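Local coordinates for protein acyl-CoA dehydrogenase (Mycobacterium thermoresistibile, PDB 3PFD) that probably catalyses the flavin-dependent dehydrogenation of saturated acyl-CoA thioesters to 2,3-dehydroacyl-CoA in fatty acid metabolism, passing the electrons to an acceptor, at residues Q262-A267 against A307-V312. Sequence-based numbering, arbitrary orientation.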
loop_
_atom_site.group_PDB
_atom_site.type_symbol
_atom_site.label_atom_id
_atom_site.label_comp_id
_atom_site.label_asym_id
_atom_site.label_seq_id
_atom_site.Cartn_x
_atom_site.Cartn_y
_atom_site.Cartn_z
ATOM N N GLN C 262 16.675 -14.186 -6.143
ATOM C CA GLN C 262 17.569 -13.441 -5.260
ATOM C C GLN C 262 16.782 -12.611 -4.215
ATOM O O GLN C 262 17.089 -12.614 -3.003
ATOM C CB GLN C 262 18.473 -12.531 -6.107
ATOM C CG GLN C 262 19.418 -11.643 -5.311
ATOM C CD GLN C 262 20.213 -10.744 -6.226
ATOM O OE1 GLN C 262 19.706 -9.744 -6.717
ATOM N NE2 GLN C 262 21.457 -11.121 -6.495
ATOM N N ALA C 263 15.784 -11.900 -4.715
ATOM C CA ALA C 263 14.963 -11.038 -3.884
ATOM C C ALA C 263 14.190 -11.894 -2.886
ATOM O O ALA C 263 14.078 -11.529 -1.708
ATOM C CB ALA C 263 14.012 -10.219 -4.741
ATOM N N VAL C 264 13.664 -13.027 -3.344
ATOM C CA VAL C 264 12.954 -13.957 -2.437
ATOM C C VAL C 264 13.924 -14.362 -1.307
ATOM O O VAL C 264 13.566 -14.319 -0.134
ATOM C CB VAL C 264 12.379 -15.211 -3.197
ATOM C CG1 VAL C 264 11.909 -16.332 -2.212
ATOM C CG2 VAL C 264 11.192 -14.836 -4.109
ATOM N N GLY C 265 15.159 -14.743 -1.676
ATOM C CA GLY C 265 16.185 -15.153 -0.695
ATOM C C GLY C 265 16.496 -14.069 0.329
ATOM O O GLY C 265 16.449 -14.318 1.551
ATOM N N ILE C 266 16.770 -12.859 -0.142
ATOM C CA ILE C 266 17.034 -11.744 0.781
ATOM C C ILE C 266 15.881 -11.601 1.763
ATOM O O ILE C 266 16.094 -11.540 2.979
ATOM C CB ILE C 266 17.212 -10.389 0.056
ATOM C CG1 ILE C 266 18.363 -10.447 -0.959
ATOM C CG2 ILE C 266 17.460 -9.266 1.079
ATOM C CD1 ILE C 266 18.305 -9.297 -1.974
ATOM N N ALA C 267 14.655 -11.535 1.231
ATOM C CA ALA C 267 13.475 -11.345 2.056
ATOM C C ALA C 267 13.333 -12.463 3.114
ATOM O O ALA C 267 12.990 -12.200 4.275
ATOM C CB ALA C 267 12.241 -11.298 1.159
ATOM N N ALA C 307 4.200 -16.131 -1.940
ATOM C CA ALA C 307 3.633 -15.806 -3.255
ATOM C C ALA C 307 4.728 -15.468 -4.272
ATOM O O ALA C 307 4.746 -15.999 -5.387
ATOM C CB ALA C 307 2.626 -14.663 -3.162
ATOM N N ALA C 308 5.658 -14.612 -3.865
ATOM C CA ALA C 308 6.781 -14.253 -4.736
ATOM C C ALA C 308 7.589 -15.506 -5.137
ATOM O O ALA C 308 7.942 -15.668 -6.309
ATOM C CB ALA C 308 7.658 -13.262 -4.051
ATOM N N ARG C 309 7.875 -16.376 -4.158
ATOM C CA ARG C 309 8.670 -17.597 -4.408
ATOM C C ARG C 309 8.012 -18.492 -5.486
ATOM O O ARG C 309 8.656 -18.875 -6.475
ATOM C CB ARG C 309 8.928 -18.378 -3.098
ATOM C CG ARG C 309 9.690 -19.692 -3.295
ATOM C CD ARG C 309 9.886 -20.510 -2.003
ATOM N NE ARG C 309 10.882 -19.894 -1.125
ATOM C CZ ARG C 309 10.613 -19.253 0.015
ATOM N NH1 ARG C 309 9.357 -19.134 0.448
ATOM N NH2 ARG C 309 11.611 -18.726 0.729
ATOM N N LEU C 310 6.736 -18.813 -5.290
ATOM C CA LEU C 310 6.015 -19.638 -6.239
ATOM C C LEU C 310 5.953 -19.047 -7.657
ATOM O O LEU C 310 6.054 -19.784 -8.653
ATOM C CB LEU C 310 4.607 -19.908 -5.720
ATOM C CG LEU C 310 4.651 -20.688 -4.409
ATOM C CD1 LEU C 310 3.285 -20.600 -3.715
ATOM C CD2 LEU C 310 5.062 -22.155 -4.704
ATOM N N MET C 311 5.786 -17.727 -7.746
ATOM C CA MET C 311 5.749 -17.086 -9.050
ATOM C C MET C 311 7.142 -17.068 -9.723
ATOM O O MET C 311 7.250 -17.231 -10.936
ATOM C CB MET C 311 5.135 -15.693 -8.980
ATOM C CG MET C 311 4.928 -15.116 -10.381
ATOM S SD MET C 311 3.590 -13.941 -10.516
ATOM C CE MET C 311 4.282 -12.506 -9.729
ATOM N N VAL C 312 8.198 -16.871 -8.942
ATOM C CA VAL C 312 9.559 -17.115 -9.448
ATOM C C VAL C 312 9.765 -18.556 -10.007
ATOM O O VAL C 312 10.235 -18.733 -11.158
ATOM C CB VAL C 312 10.643 -16.767 -8.371
ATOM C CG1 VAL C 312 12.036 -17.323 -8.776
ATOM C CG2 VAL C 312 10.686 -15.259 -8.148
#
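The guanidinium of Arg309 carries Val264 CG1 over one of its faces, 3.5 Å above the plane and displaced toward the rim, where the methyl lies 3.8 Å from Arg309 NH2. The nitrogens of the group turn to polar partners beyond the two segments: NE forms a salt bridge with Glu88 of helix 80-91, NH1 another with Glu306, and NH2 hydrogen-bonds to Gln268, one turn past Val264 on the facing helix. Three partners on three different nitrogens should hold the plane against rotation, and the two carboxylates probably balance its charge. The arginine runs extended from the backbone and then bends at chi3 (-73°), which turns the guanidinium so that one face meets the valine methyl; the same CG1 also sits 3.7 Å from Arg309 CB, and the two side chains cross at about a right angle.

These are neighbouring helices, 256-280 and 292-321, of the C-terminal helical bundle of the acyl-CoA dehydrogenase fold. They run nearly antiparallel here, at 154° with axes 9.5 Å apart.

The other branch of Val264, CG2, packs against the backbone and the two smaller side chains. With CG1 anti to the backbone N (chi1 168°), CG2 stands beside that N and reaches the backbone of 307-312, 3.7 Å from Arg309 N. It touches Ala308 CB at 3.9 Å and, one turn on, Val312 CG2 at 4.1 Å, so one methyl bridges a full turn of the second helix. Phe336 of helix 326-352 packs against Ala308, while Cys84 of helix 80-91 meets Val312.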